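Local atomic coordinates of C alpha-dehydrogenase (Sphingobium sp. SYK-6, PDB entry 4YAG), a protein that binds NADH and probably acts as an NAD-dependent C alpha-dehydrogenase of the short-chain dehydrogenase/reductase family in lignin beta-aryl ether cleavage. Residues Ala8-Gly13 with Phe19-Arg24; Leu32-Ile37 with Gln47-Arg52. One frame throughout, in Å; residues are numbered along the deposited sequence.

Interaction 1: Ala8-Gly13 with Phe19-Arg24. With NAI (1,4-dihydronicotinamide adenine dinucleotide), chain C.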
loop_
_atom_site.group_PDB
_atom_site.type_symbol
_atom_site.label_atom_id
_atom_site.label_comp_id
_atom_site.label_asym_id
_atom_site.label_seq_id
_atom_site.Cartn_x
_atom_site.Cartn_y
_atom_site.Cartn_z
ATOM N N ALA A 8 1.422 -24.717 11.048
ATOM C CA ALA A 8 1.785 -23.481 10.356
ATOM C C ALA A 8 1.321 -23.562 8.910
ATOM O O ALA A 8 1.626 -24.535 8.210
ATOM C CB ALA A 8 3.292 -23.253 10.420
ATOM N N PHE A 9 0.579 -22.550 8.469
ATOM C CA PHE A 9 0.148 -22.414 7.092
ATOM C C PHE A 9 1.052 -21.376 6.449
ATOM O O PHE A 9 1.082 -20.209 6.894
ATOM C CB PHE A 9 -1.304 -21.955 7.068
ATOM C CG PHE A 9 -1.881 -21.799 5.676
ATOM C CD1 PHE A 9 -1.835 -20.596 5.021
ATOM C CD2 PHE A 9 -2.470 -22.860 5.042
ATOM C CE1 PHE A 9 -2.371 -20.457 3.754
ATOM C CE2 PHE A 9 -3.001 -22.739 3.765
ATOM C CZ PHE A 9 -2.962 -21.542 3.126
ATOM N N ILE A 10 1.793 -21.788 5.423
ATOM C CA ILE A 10 2.831 -20.955 4.829
ATOM C C ILE A 10 2.582 -20.745 3.349
ATOM O O ILE A 10 2.700 -21.667 2.539
ATOM C CB ILE A 10 4.232 -21.583 5.008
ATOM C CG1 ILE A 10 4.435 -22.024 6.465
ATOM C CG2 ILE A 10 5.331 -20.635 4.547
ATOM C CD1 ILE A 10 5.740 -22.726 6.693
ATOM N N THR A 11 2.243 -19.515 2.975
ATOM C CA THR A 11 2.109 -19.218 1.556
ATOM C C THR A 11 3.486 -18.995 0.945
ATOM O O THR A 11 4.404 -18.495 1.584
ATOM C CB THR A 11 1.219 -18.025 1.287
ATOM O OG1 THR A 11 1.912 -16.833 1.676
ATOM C CG2 THR A 11 -0.108 -18.164 2.010
ATOM N N GLY A 12 3.650 -19.443 -0.293
ATOM C CA GLY A 12 4.964 -19.516 -0.913
ATOM C C GLY A 12 5.889 -20.449 -0.142
ATOM O O GLY A 12 7.109 -20.293 -0.170
ATOM N N GLY A 13 5.305 -21.445 0.527
ATOM C CA GLY A 13 6.047 -22.326 1.400
ATOM C C GLY A 13 6.917 -23.362 0.705
ATOM O O GLY A 13 7.682 -24.071 1.361
ATOM N N PHE A 19 10.151 -21.708 2.217
ATOM C CA PHE A 19 10.611 -23.065 2.421
ATOM C C PHE A 19 11.659 -23.136 3.553
ATOM O O PHE A 19 11.726 -24.112 4.302
ATOM C CB PHE A 19 11.146 -23.620 1.097
ATOM C CG PHE A 19 11.664 -25.026 1.184
ATOM C CD1 PHE A 19 10.806 -26.074 1.414
ATOM C CD2 PHE A 19 13.011 -25.289 1.014
ATOM C CE1 PHE A 19 11.299 -27.383 1.487
ATOM C CE2 PHE A 19 13.492 -26.589 1.079
ATOM C CZ PHE A 19 12.629 -27.614 1.323
ATOM N N GLY A 20 12.466 -22.088 3.689
ATOM C CA GLY A 20 13.410 -21.992 4.793
ATOM C C GLY A 20 12.669 -21.896 6.122
ATOM O O GLY A 20 13.044 -22.543 7.104
ATOM N N ILE A 21 11.626 -21.081 6.158
ATOM C CA ILE A 21 10.759 -20.973 7.334
ATOM C C ILE A 21 10.104 -22.334 7.639
ATOM O O ILE A 21 10.086 -22.801 8.774
ATOM C CB ILE A 21 9.700 -19.880 7.144
ATOM C CG1 ILE A 21 10.361 -18.495 7.082
ATOM C CG2 ILE A 21 8.674 -19.925 8.253
ATOM C CD1 ILE A 21 9.428 -17.365 6.673
ATOM N N ALA A 22 9.608 -22.997 6.598
ATOM C CA ALA A 22 8.986 -24.296 6.765
ATOM C C ALA A 22 9.934 -25.281 7.441
ATOM O O ALA A 22 9.566 -25.965 8.395
ATOM C CB ALA A 22 8.555 -24.836 5.430
ATOM N N GLN A 23 11.161 -25.367 6.942
ATOM C CA GLN A 23 12.123 -26.296 7.497
ATOM C C GLN A 23 12.387 -26.025 8.971
ATOM O O GLN A 23 12.478 -26.945 9.772
ATOM C CB GLN A 23 13.446 -26.216 6.744
ATOM C CG GLN A 23 13.422 -26.800 5.353
ATOM C CD GLN A 23 14.652 -26.386 4.572
ATOM O OE1 GLN A 23 14.614 -25.434 3.768
ATOM N NE2 GLN A 23 15.749 -27.036 4.840
ATOM N N ARG A 24 12.544 -24.760 9.326
ATOM C CA ARG A 24 12.861 -24.449 10.715
ATOM C C ARG A 24 11.645 -24.555 11.641
ATOM O O ARG A 24 11.794 -24.949 12.795
ATOM C CB ARG A 24 13.553 -23.087 10.817
ATOM C CG ARG A 24 14.842 -22.998 9.987
ATOM C CD ARG A 24 15.760 -24.203 10.168
ATOM N NE ARG A 24 16.089 -24.389 11.568
ATOM C CZ ARG A 24 16.487 -25.533 12.120
ATOM N NH1 ARG A 24 16.617 -26.641 11.396
ATOM N NH2 ARG A 24 16.747 -25.564 13.418
HETATM P PA NAI C . 10.444 -17.661 -4.271
HETATM O O1A NAI C . 9.886 -17.413 -5.644
HETATM O O2A NAI C . 11.611 -18.622 -4.167
HETATM O O5B NAI C . 9.307 -18.148 -3.301
HETATM C C5B NAI C . 8.021 -17.611 -3.417
HETATM C C4B NAI C . 7.059 -18.712 -3.627
HETATM O O4B NAI C . 5.751 -18.054 -3.597
HETATM C C3B NAI C . 7.175 -19.454 -4.884
HETATM O O3B NAI C . 7.232 -20.880 -4.674
HETATM C C2B NAI C . 6.023 -19.045 -5.663
HETATM O O2B NAI C . 5.553 -20.044 -6.579
HETATM C C1B NAI C . 5.020 -18.651 -4.674
HETATM N N9A NAI C . 4.026 -17.742 -5.181
HETATM C C8A NAI C . 4.202 -16.658 -6.016
HETATM N N7A NAI C . 3.019 -16.098 -6.303
HETATM C C5A NAI C . 2.033 -16.794 -5.651
HETATM C C6A NAI C . 0.643 -16.710 -5.553
HETATM N N6A NAI C . -0.050 -15.747 -6.299
HETATM N N1A NAI C . -0.040 -17.596 -4.785
HETATM C C2A NAI C . 0.623 -18.567 -4.112
HETATM N N3A NAI C . 1.956 -18.696 -4.174
HETATM C C4A NAI C . 2.677 -17.839 -4.932
HETATM O O3 NAI C . 10.904 -16.221 -3.789
HETATM P PN NAI C . 11.213 -15.642 -2.317
HETATM O O1N NAI C . 11.418 -16.740 -1.282
HETATM O O2N NAI C . 12.409 -14.743 -2.506
HETATM O O5D NAI C . 9.892 -14.791 -1.975
HETATM C C5D NAI C . 9.264 -14.843 -0.692
HETATM C C4D NAI C . 8.942 -13.467 -0.235
HETATM O O4D NAI C . 10.204 -12.796 0.129
HETATM C C3D NAI C . 8.297 -12.622 -1.245
HETATM O O3D NAI C . 7.184 -11.932 -0.639
HETATM C C2D NAI C . 9.320 -11.672 -1.674
HETATM O O2D NAI C . 8.732 -10.450 -2.136
HETATM C C1D NAI C . 10.115 -11.452 -0.480
HETATM N N1N NAI C . 11.439 -10.962 -0.580
HETATM C C2N NAI C . 12.479 -11.681 -1.119
HETATM C C3N NAI C . 13.751 -11.133 -1.146
HETATM C C7N NAI C . 14.897 -11.892 -1.722
HETATM O O7N NAI C . 16.019 -11.368 -1.892
HETATM N N7N NAI C . 14.687 -13.311 -2.002
HETATM C C4N NAI C . 14.009 -9.874 -0.632
HETATM C C5N NAI C . 12.965 -9.187 -0.043
HETATM C C6N NAI C . 11.706 -9.729 -0.008
#
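I10 lays its terminal methyl against A22 where the first strand and first helix of the Rossmann fold meet, just ahead of the TGxxxGxG dinucleotide-binding turn that begins with T11 and G12. The I10 chain runs CG1 anti to the carbonyl carbon (chi1 -48°) and is extended beyond, and this carries CD1 across to the helix. There CD1 lies 3.6 Å from A22 CA and hardly farther from A22 CB, so the small alanine lets the isoleucine come up to the helix backbone. I21 CG2 flanks the same methyl more loosely, 4.3 Å from I10 CD1. F19 is set differently: its side chain leaves the backbone away from residues 8-13, though CB still touches G13 O, and with CG anti to the backbone N its ring heads off toward the ring of F48, which it meets edge-to-face. Q23 CG rests above one face of the F19 ring, offset toward the rim. G12 and G13 bring backbone rather than side chains. G12 has positive phi (61°), and its CA comes within 3.2 Å of NAI O4B, where a side-chain carbon would collide with the ribose. T11 OG1 meanwhile bonds to the backbone N atoms of N91 and A92, tying strand 7-11 to the turn after neighbouring strand 87-90. G13 O lies in the plane of the F19 ring, at its edge, and receives a CA-H...O contact from F19 CA at 3.3 Å.

Interaction 2: Leu32-Ile37 with Gln47-Arg52. With NAI (1,4-dihydronicotinamide adenine dinucleotide), chain C.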
loop_
_atom_site.group_PDB
_atom_site.type_symbol
_atom_site.label_atom_id
_atom_site.label_comp_id
_atom_site.label_asym_id
_atom_site.label_seq_id
_atom_site.Cartn_x
_atom_site.Cartn_y
_atom_site.Cartn_z
ATOM N N LEU A 32 3.070 -28.706 9.033
ATOM C CA LEU A 32 3.062 -27.698 7.975
ATOM C C LEU A 32 1.967 -27.888 6.942
ATOM O O LEU A 32 1.681 -29.005 6.519
ATOM C CB LEU A 32 4.383 -27.715 7.213
ATOM C CG LEU A 32 5.664 -27.570 8.027
ATOM C CD1 LEU A 32 6.849 -27.777 7.094
ATOM C CD2 LEU A 32 5.702 -26.230 8.723
ATOM N N VAL A 33 1.415 -26.762 6.489
ATOM C CA VAL A 33 0.658 -26.714 5.259
ATOM C C VAL A 33 1.355 -25.704 4.371
ATOM O O VAL A 33 1.474 -24.519 4.737
ATOM C CB VAL A 33 -0.803 -26.301 5.495
ATOM C CG1 VAL A 33 -1.544 -26.135 4.182
ATOM C CG2 VAL A 33 -1.481 -27.304 6.359
ATOM N N LEU A 34 1.855 -26.181 3.237
ATOM C CA LEU A 34 2.531 -25.325 2.266
ATOM C C LEU A 34 1.550 -25.008 1.144
ATOM O O LEU A 34 1.023 -25.904 0.492
ATOM C CB LEU A 34 3.776 -26.009 1.707
ATOM C CG LEU A 34 4.728 -26.596 2.740
ATOM C CD1 LEU A 34 5.916 -27.233 2.057
ATOM C CD2 LEU A 34 5.191 -25.568 3.737
ATOM N N ALA A 35 1.294 -23.717 0.937
ATOM C CA ALA A 35 0.359 -23.253 -0.065
ATOM C C ALA A 35 1.160 -22.482 -1.118
ATOM O O ALA A 35 1.937 -21.595 -0.802
ATOM C CB ALA A 35 -0.713 -22.359 0.561
ATOM N N ASP A 36 0.987 -22.843 -2.373
ATOM C CA ASP A 36 1.833 -22.285 -3.436
ATOM C C ASP A 36 1.112 -22.403 -4.764
ATOM O O ASP A 36 0.355 -23.359 -5.003
ATOM C CB ASP A 36 3.155 -23.059 -3.467
ATOM C CG ASP A 36 4.308 -22.267 -4.046
ATOM O OD1 ASP A 36 4.318 -22.048 -5.278
ATOM O OD2 ASP A 36 5.215 -21.883 -3.257
ATOM N N ILE A 37 1.408 -21.486 -5.671
ATOM C CA ILE A 37 0.779 -21.492 -6.976
ATOM C C ILE A 37 1.497 -22.441 -7.956
ATOM O O ILE A 37 0.955 -22.789 -9.000
ATOM C CB ILE A 37 0.710 -20.032 -7.545
ATOM C CG1 ILE A 37 -0.376 -19.910 -8.614
ATOM C CG2 ILE A 37 2.055 -19.595 -8.082
ATOM C CD1 ILE A 37 -0.617 -18.467 -9.025
ATOM N N GLN A 47 8.832 -34.016 -1.926
ATOM C CA GLN A 47 9.904 -34.989 -2.043
ATOM C C GLN A 47 11.016 -34.732 -1.009
ATOM O O GLN A 47 11.584 -35.675 -0.436
ATOM C CB GLN A 47 10.465 -35.009 -3.472
ATOM C CG GLN A 47 11.651 -35.948 -3.611
ATOM C CD GLN A 47 12.406 -35.768 -4.911
ATOM O OE1 GLN A 47 11.810 -35.682 -5.984
ATOM N NE2 GLN A 47 13.731 -35.703 -4.821
ATOM N N PHE A 48 11.328 -33.467 -0.777
ATOM C CA PHE A 48 12.330 -33.074 0.214
ATOM C C PHE A 48 11.962 -33.582 1.597
ATOM O O PHE A 48 12.783 -34.181 2.287
ATOM C CB PHE A 48 12.463 -31.556 0.237
ATOM C CG PHE A 48 13.432 -31.046 1.254
ATOM C CD1 PHE A 48 13.035 -30.825 2.564
ATOM C CD2 PHE A 48 14.740 -30.766 0.900
ATOM C CE1 PHE A 48 13.926 -30.344 3.501
ATOM C CE2 PHE A 48 15.634 -30.272 1.832
ATOM C CZ PHE A 48 15.228 -30.071 3.134
ATOM N N PHE A 49 10.721 -33.359 2.006
ATOM C CA PHE A 49 10.297 -33.791 3.335
ATOM C C PHE A 49 10.109 -35.296 3.432
ATOM O O PHE A 49 10.320 -35.866 4.501
ATOM C CB PHE A 49 9.053 -33.027 3.778
ATOM C CG PHE A 49 9.340 -31.603 4.116
ATOM C CD1 PHE A 49 10.171 -31.289 5.177
ATOM C CD2 PHE A 49 8.823 -30.568 3.356
ATOM C CE1 PHE A 49 10.468 -29.993 5.477
ATOM C CE2 PHE A 49 9.116 -29.285 3.656
ATOM C CZ PHE A 49 9.931 -28.988 4.719
ATOM N N GLU A 50 9.740 -35.952 2.338
ATOM C CA GLU A 50 9.650 -37.412 2.321
ATOM C C GLU A 50 11.027 -38.036 2.486
ATOM O O GLU A 50 11.194 -39.039 3.192
ATOM C CB GLU A 50 9.013 -37.897 1.017
ATOM C CG GLU A 50 7.536 -37.561 0.906
ATOM C CD GLU A 50 6.940 -37.914 -0.451
ATOM O OE1 GLU A 50 7.647 -38.521 -1.285
ATOM O OE2 GLU A 50 5.755 -37.580 -0.679
ATOM N N GLU A 51 12.019 -37.440 1.834
ATOM C CA GLU A 51 13.394 -37.921 1.951
ATOM C C GLU A 51 13.894 -37.798 3.391
ATOM O O GLU A 51 14.804 -38.531 3.802
ATOM C CB GLU A 51 14.319 -37.152 1.003
ATOM C CG GLU A 51 14.266 -37.645 -0.432
ATOM C CD GLU A 51 14.977 -36.718 -1.414
ATOM O OE1 GLU A 51 15.279 -35.556 -1.049
ATOM O OE2 GLU A 51 15.222 -37.154 -2.561
ATOM N N ARG A 52 13.296 -36.902 4.154
ATOM C CA ARG A 52 13.695 -36.694 5.538
ATOM C C ARG A 52 12.700 -37.309 6.518
ATOM O O ARG A 52 12.697 -36.976 7.697
ATOM C CB ARG A 52 13.910 -35.218 5.806
ATOM C CG ARG A 52 15.194 -34.750 5.171
ATOM C CD ARG A 52 15.159 -33.313 4.805
ATOM N NE ARG A 52 16.367 -32.966 4.051
ATOM C CZ ARG A 52 16.578 -33.267 2.769
ATOM N NH1 ARG A 52 15.666 -33.921 2.057
ATOM N NH2 ARG A 52 17.714 -32.899 2.189
HETATM P PA NAI C . 10.444 -17.661 -4.271
HETATM O O1A NAI C . 9.886 -17.413 -5.644
HETATM O O2A NAI C . 11.611 -18.622 -4.167
HETATM O O5B NAI C . 9.307 -18.148 -3.301
HETATM C C5B NAI C . 8.021 -17.611 -3.417
HETATM C C4B NAI C . 7.059 -18.712 -3.627
HETATM O O4B NAI C . 5.751 -18.054 -3.597
HETATM C C3B NAI C . 7.175 -19.454 -4.884
HETATM O O3B NAI C . 7.232 -20.880 -4.674
HETATM C C2B NAI C . 6.023 -19.045 -5.663
HETATM O O2B NAI C . 5.553 -20.044 -6.579
HETATM C C1B NAI C . 5.020 -18.651 -4.674
HETATM N N9A NAI C . 4.026 -17.742 -5.181
HETATM C C8A NAI C . 4.202 -16.658 -6.016
HETATM N N7A NAI C . 3.019 -16.098 -6.303
HETATM C C5A NAI C . 2.033 -16.794 -5.651
HETATM C C6A NAI C . 0.643 -16.710 -5.553
HETATM N N6A NAI C . -0.050 -15.747 -6.299
HETATM N N1A NAI C . -0.040 -17.596 -4.785
HETATM C C2A NAI C . 0.623 -18.567 -4.112
HETATM N N3A NAI C . 1.956 -18.696 -4.174
HETATM C C4A NAI C . 2.677 -17.839 -4.932
HETATM O O3 NAI C . 10.904 -16.221 -3.789
HETATM P PN NAI C . 11.213 -15.642 -2.317
HETATM O O1N NAI C . 11.418 -16.740 -1.282
HETATM O O2N NAI C . 12.409 -14.743 -2.506
HETATM O O5D NAI C . 9.892 -14.791 -1.975
HETATM C C5D NAI C . 9.264 -14.843 -0.692
HETATM C C4D NAI C . 8.942 -13.467 -0.235
HETATM O O4D NAI C . 10.204 -12.796 0.129
HETATM C C3D NAI C . 8.297 -12.622 -1.245
HETATM O O3D NAI C . 7.184 -11.932 -0.639
HETATM C C2D NAI C . 9.320 -11.672 -1.674
HETATM O O2D NAI C . 8.732 -10.450 -2.136
HETATM C C1D NAI C . 10.115 -11.452 -0.480
HETATM N N1N NAI C . 11.439 -10.962 -0.580
HETATM C C2N NAI C . 12.479 -11.681 -1.119
HETATM C C3N NAI C . 13.751 -11.133 -1.146
HETATM C C7N NAI C . 14.897 -11.892 -1.722
HETATM O O7N NAI C . 16.019 -11.368 -1.892
HETATM N N7N NAI C . 14.687 -13.311 -2.002
HETATM C C4N NAI C . 14.009 -9.874 -0.632
HETATM C C5N NAI C . 12.965 -9.187 -0.043
HETATM C C6N NAI C . 11.706 -9.729 -0.008
#
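F49 of helix 39-51 meets two leucine methyls of strand 31-36, one at each of two adjacent ring atoms. L32 CD1 stands 4.1 Å from F49 CZ and L34 CD1 equally far from F49 CE2, both approaching obliquely to the ring; L32 crosses F49 at about a right angle. With CG anti to the carbonyl carbon (chi1 -72°), F49 points its ring down to the sheet, while F48 CD1 sits over the ring centre, 3.8 Å above its plane. This apolar part is buried, whereas the outer side of the helix is polar and exposed. There Q47 NE2 donates to E51 OE2 from above the carboxylate plane, and the R52 guanidinium lies over one face of F48. R52 NH1 also donates to F48 O (2.9 Å) and forms a salt bridge with E51 OE1. The grip is closer at the strand end: D36 takes the NAI hydroxyls O2B on OD1 and O3B on OD2, each at 2.7 Å, an acidic pairing in keeping with NAD rather than NADP use. Replacing D36 by an alanine is likely to leave both ribose hydroxyls without their carboxylate acceptor and so weaken the hold on the cofactor. I37 CG2 packs against the adenine, 3.7 Å from NAI C5A. The leucines also touch I10 of strand 7-11 and A22 of helix 16-27, and F49 also touches L26 of that helix and V58 of strand 58-62.

Overall arrangement
From the N terminus, strand 7-11 leads through the glycine-rich turn into helix 16-27, and interaction 1 closes this short loop. The chain then returns along strand 31-36 and climbs helix 39-51, which interaction 2 folds back onto its own strand. The two loops follow in series, neither nested nor crossing, as successive strand-helix pairs in the repeating beta-alpha-beta pattern of the Rossmann sheet. Strands 7-11 and 31-36 are parallel neighbours, probably joined by two backbone bonds of V33, its N to A8 O and its O to I10 N. At the cofactor end G12 packs beside D36, so both interactions border the adenosine ribose.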